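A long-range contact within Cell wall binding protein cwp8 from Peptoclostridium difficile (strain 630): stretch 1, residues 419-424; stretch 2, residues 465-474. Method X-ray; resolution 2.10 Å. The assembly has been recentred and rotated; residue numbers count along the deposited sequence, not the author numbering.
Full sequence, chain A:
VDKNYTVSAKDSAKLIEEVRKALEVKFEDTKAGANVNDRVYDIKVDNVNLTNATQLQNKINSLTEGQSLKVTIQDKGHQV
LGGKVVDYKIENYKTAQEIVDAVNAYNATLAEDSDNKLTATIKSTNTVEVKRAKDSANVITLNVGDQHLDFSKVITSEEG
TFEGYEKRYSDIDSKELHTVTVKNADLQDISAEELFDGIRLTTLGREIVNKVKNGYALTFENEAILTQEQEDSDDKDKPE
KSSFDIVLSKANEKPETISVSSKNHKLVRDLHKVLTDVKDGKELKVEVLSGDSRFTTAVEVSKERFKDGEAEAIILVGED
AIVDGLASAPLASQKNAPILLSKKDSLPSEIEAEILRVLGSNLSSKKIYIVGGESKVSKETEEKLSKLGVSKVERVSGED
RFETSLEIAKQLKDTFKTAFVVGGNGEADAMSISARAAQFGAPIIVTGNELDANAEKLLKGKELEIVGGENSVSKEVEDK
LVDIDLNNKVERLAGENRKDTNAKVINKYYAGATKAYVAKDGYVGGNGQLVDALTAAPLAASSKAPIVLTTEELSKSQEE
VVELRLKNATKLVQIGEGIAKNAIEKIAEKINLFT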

ATOM      1  N   ALA A 419      22.966  10.827  35.296  1.00 65.34           N
ATOM      2  CA  ALA A 419      22.764   9.415  35.506  1.00 60.58           C
ATOM      3  C   ALA A 419      21.323   9.198  36.000  1.00 57.02           C
ATOM      4  O   ALA A 419      20.740  10.078  36.639  1.00 55.09           O
ATOM      5  CB  ALA A 419      23.765   8.876  36.485  1.00 61.09           C
ATOM      6  N   PHE A 420      20.751   8.048  35.662  1.00 50.73           N
ATOM      7  CA  PHE A 420      19.354   7.752  35.975  1.00 48.20           C
ATOM      8  C   PHE A 420      19.268   6.603  36.907  1.00 44.06           C
ATOM      9  O   PHE A 420      20.053   5.677  36.749  1.00 47.64           O
ATOM     10  CB  PHE A 420      18.586   7.368  34.675  1.00 43.57           C
ATOM     11  CG  PHE A 420      18.245   8.600  33.914  1.00 43.74           C
ATOM     12  CD1 PHE A 420      18.951   8.945  32.773  1.00 42.30           C
ATOM     13  CD2 PHE A 420      17.272   9.474  34.379  1.00 49.98           C
ATOM     14  CE1 PHE A 420      18.692  10.131  32.128  1.00 48.45           C
ATOM     15  CE2 PHE A 420      17.016  10.670  33.718  1.00 46.58           C
ATOM     16  CZ  PHE A 420      17.726  10.987  32.606  1.00 52.48           C
ATOM     17  N   VAL A 421      18.331   6.618  37.843  1.00 45.54           N
ATOM     18  CA  VAL A 421      18.197   5.482  38.778  1.00 48.63           C
ATOM     19  C   VAL A 421      16.834   4.948  38.718  1.00 48.63           C
ATOM     20  O   VAL A 421      15.874   5.697  38.802  1.00 49.42           O
ATOM     21  CB  VAL A 421      18.529   5.859  40.252  1.00 51.13           C
ATOM     22  CG1 VAL A 421      17.909   4.843  41.212  1.00 54.58           C
ATOM     23  CG2 VAL A 421      20.037   5.887  40.436  1.00 49.94           C
ATOM     24  N   VAL A 422      16.721   3.625  38.588  1.00 47.03           N
ATOM     25  CA  VAL A 422      15.412   2.962  38.419  1.00 43.95           C
ATOM     26  C   VAL A 422      15.430   1.710  39.227  1.00 44.49           C
ATOM     27  O   VAL A 422      16.528   1.243  39.572  1.00 50.15           O
ATOM     28  CB  VAL A 422      15.208   2.667  36.864  1.00 44.30           C
ATOM     29  CG1 VAL A 422      15.493   3.951  36.022  1.00 40.44           C
ATOM     30  CG2 VAL A 422      16.142   1.547  36.398  1.00 36.64           C
ATOM     31  N   GLY A 423      14.285   1.095  39.467  1.00 45.52           N
ATOM     32  CA  GLY A 423      14.252  -0.125  40.275  1.00 42.00           C
ATOM     33  C   GLY A 423      14.340  -1.401  39.466  1.00 49.20           C
ATOM     34  O   GLY A 423      13.977  -1.476  38.294  1.00 52.28           O
ATOM     35  N   GLY A 424      14.842  -2.446  40.096  1.00 52.07           N
ATOM     36  CA  GLY A 424      15.014  -3.705  39.414  1.00 51.04           C
ATOM     37  C   GLY A 424      13.684  -4.256  38.960  1.00 47.75           C
ATOM     38  O   GLY A 424      13.637  -5.136  38.128  1.00 47.53           O
ATOM     39  N   GLU A 465      18.783  11.497  38.557  1.00 67.99           N
ATOM     40  CA  GLU A 465      17.327  11.602  38.398  1.00 59.47           C
ATOM     41  C   GLU A 465      16.762  10.211  38.634  1.00 51.05           C
ATOM     42  O   GLU A 465      17.353   9.226  38.192  1.00 47.41           O
ATOM     43  CB  GLU A 465      16.958  12.137  36.999  1.00 54.72           C
ATOM     44  CG  GLU A 465      15.460  12.261  36.762  1.00 65.42           C
ATOM     45  CD  GLU A 465      14.954  13.713  36.761  1.00 81.89           C
ATOM     46  OE1 GLU A 465      14.053  14.006  37.559  1.00 89.45           O
ATOM     47  OE2 GLU A 465      15.435  14.550  35.972  1.00 84.53           O
ATOM     48  N   ILE A 466      15.660  10.127  39.370  1.00 51.55           N
ATOM     49  CA  ILE A 466      15.028   8.841  39.636  1.00 50.09           C
ATOM     50  C   ILE A 466      13.780   8.681  38.772  1.00 47.63           C
ATOM     51  O   ILE A 466      13.044   9.658  38.609  1.00 46.24           O
ATOM     52  CB  ILE A 466      14.659   8.743  41.123  1.00 50.99           C
ATOM     53  CG1 ILE A 466      15.860   9.180  41.994  1.00 60.14           C
ATOM     54  CG2 ILE A 466      14.268   7.306  41.425  1.00 51.70           C
ATOM     55  CD1 ILE A 466      15.658   8.949  43.499  1.00 64.14           C
ATOM     56  N   VAL A 467      13.544   7.464  38.248  1.00 46.11           N
ATOM     57  CA  VAL A 467      12.393   7.169  37.386  1.00 51.18           C
ATOM     58  C   VAL A 467      11.690   5.959  38.010  1.00 49.24           C
ATOM     59  O   VAL A 467      12.213   4.854  37.996  1.00 50.05           O
ATOM     60  CB  VAL A 467      12.791   6.928  35.884  1.00 48.70           C
ATOM     61  CG1 VAL A 467      11.530   6.634  35.039  1.00 47.82           C
ATOM     62  CG2 VAL A 467      13.483   8.161  35.304  1.00 47.11           C
ATOM     63  N   GLY A 468      10.490   6.174  38.560  1.00 49.45           N
ATOM     64  CA  GLY A 468       9.763   5.103  39.232  1.00 48.60           C
ATOM     65  C   GLY A 468       9.272   5.660  40.579  1.00 48.76           C
ATOM     66  O   GLY A 468       9.830   6.625  41.104  1.00 49.14           O
ATOM     67  N   GLY A 469       8.213   5.082  41.109  1.00 51.45           N
ATOM     68  CA  GLY A 469       7.669   5.497  42.394  1.00 60.88           C
ATOM     69  C   GLY A 469       8.478   4.910  43.547  1.00 66.83           C
ATOM     70  O   GLY A 469       9.448   4.175  43.341  1.00 64.39           O
ATOM     71  N   GLU A 470       8.074   5.227  44.796  1.00 68.29           N
ATOM     72  CA  GLU A 470       8.844   4.766  45.959  1.00 67.47           C
ATOM     73  C   GLU A 470       8.867   3.239  46.121  1.00 66.82           C
ATOM     74  O   GLU A 470       9.762   2.725  46.793  1.00 65.01           O
ATOM     75  CB  GLU A 470       8.309   5.393  47.240  1.00 70.79           C
ATOM     76  CG  GLU A 470       8.689   6.858  47.378  1.00 82.50           C
ATOM     77  CD  GLU A 470       8.005   7.511  48.571  1.00 88.75           C
ATOM     78  OE1 GLU A 470       7.121   8.354  48.346  1.00 90.10           O
ATOM     79  OE2 GLU A 470       8.360   7.168  49.729  1.00 88.49           O
ATOM     80  N   ASN A 471       7.910   2.530  45.525  1.00 62.55           N
ATOM     81  CA  ASN A 471       7.900   1.076  45.605  1.00 67.31           C
ATOM     82  C   ASN A 471       8.910   0.409  44.609  1.00 69.58           C
ATOM     83  O   ASN A 471       9.070  -0.811  44.597  1.00 68.68           O
ATOM     84  CB  ASN A 471       6.461   0.579  45.401  1.00 69.16           C
ATOM     85  CG  ASN A 471       5.625   0.746  46.667  1.00 73.09           C
ATOM     86  OD1 ASN A 471       4.532   0.187  46.789  1.00 74.49           O
ATOM     87  ND2 ASN A 471       6.077   1.487  47.681  1.00 72.31           N
ATOM     88  N   SER A 472       9.622   1.232  43.790  1.00 67.78           N
ATOM     89  CA  SER A 472      10.602   0.714  42.818  1.00 62.02           C
ATOM     90  C   SER A 472      11.935   1.192  43.252  1.00 57.08           C
ATOM     91  O   SER A 472      12.908   0.452  43.238  1.00 55.91           O
ATOM     92  CB  SER A 472      10.296   1.218  41.394  1.00 58.98           C
ATOM     93  OG  SER A 472       9.138   0.563  40.917  1.00 59.99           O
ATOM     94  N   VAL A 473      11.993   2.470  43.573  1.00 55.84           N
ATOM     95  CA  VAL A 473      13.196   3.047  44.097  1.00 60.71           C
ATOM     96  C   VAL A 473      12.781   3.581  45.442  1.00 62.40           C
ATOM     97  O   VAL A 473      12.096   4.616  45.557  1.00 63.99           O
ATOM     98  CB  VAL A 473      13.746   4.150  43.168  1.00 63.19           C
ATOM     99  CG1 VAL A 473      14.909   4.875  43.826  1.00 59.09           C
ATOM    100  CG2 VAL A 473      14.197   3.527  41.857  1.00 64.79           C
ATOM    101  N   SER A 474      13.168   2.861  46.461  1.00 67.39           N
ATOM    102  CA  SER A 474      12.843   3.230  47.845  1.00 71.61           C
ATOM    103  C   SER A 474      13.282   4.649  48.182  1.00 71.21           C
ATOM    104  O   SER A 474      14.243   5.173  47.611  1.00 69.04           O
ATOM    105  CB  SER A 474      13.499   2.253  48.817  1.00 72.28           C
ATOM    106  OG  SER A 474      14.848   2.619  49.064  1.00 72.82           O
TER
HETATM  107  O   HOH W   1      11.755   2.423  38.365  1.00 43.33           O
HETATM  108  O   HOH W   2      14.322  -2.042  43.156  1.00 66.68           O

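How does stretch 2 first join its partner? At E465 it runs as a strand beside strand 419-423, in the same direction, and its backbone is held from both of its polar groups. E465 N donates to A419 O at 3.1 Å, and E465 O accepts from V421 N at 2.8 Å, so E465 is bonded to the residues before and after F420, the usual alternation of a parallel bridge. The side chains of E465 and F420 lie on one face of the sheet, where F420 CE2 meets E465 CB at 3.6 Å. The glutamate suits this place because its aliphatic part packs near the ring while its end leads away, and its OE2 is hydrogen-bonded elsewhere in the structure.

What do I466 and V467 add as the strand continues? I466 pairs with V421, their CA atoms 4.7 Å apart, and both side chains turn to the face opposite that of F420 and E465. Their branches meet loosely, V421 CG1 to I466 CG2 at 4.4 Å, and I466 CA approaches V421 O at 3.4 Å in a CA-H...O contact. V421 O is also the acceptor for V467 N at 3.0 Å, the straightest of the three direct hydrogen bonds. V467 then packs its side chain against two neighbours: its CG2 lies 4.1 Å from F420 CD2, and its CB lies 4.0 Å from V422 CG1. Branched apolar residues suit these buried positions, V421, V422, I466 and V467 filling space beside the hydrogen-bonded backbones.

Where does the direct ladder give way, and what replaces it? Beyond V467 N, a water takes over: it accepts from G423 N at 3.1 Å and donates to V467 O at 2.5 Å, joining the two backbones where they have drawn apart. The chain now leaves the strand through G468 and G469. G468 has a positive phi of 132°, and at its backbone angles a CB would be jammed against the carbonyl of V467, so glycine is called for. From G469 to V473 the chain turns back on itself, G469 O accepting from both S472 N at 3.0 Å and V473 N at 3.1 Å; E470 and N471, out on the exposed turn, do not touch stretch 1.

How does the turn bring stretch 2 back into contact? It returns S472 to G423, where G423 CA comes within 3.3 Å of S472 O in a CA-H...O contact. The lack of a side chain at G423 permits this closeness, since a CB there would stand only 2.2 Å from S472 O. A second water donates to S472 O at 2.9 Å and accepts from G424 N at 3.1 Å. V473 points its side chain toward stretch 1: its CG2 reaches 3.4 Å from G423 N, and its CG1 lies 4.0 Å from V421 CG1. This buried valine thus extends the apolar packing begun by I466. In all, the two stretches bury 402 Å² between them.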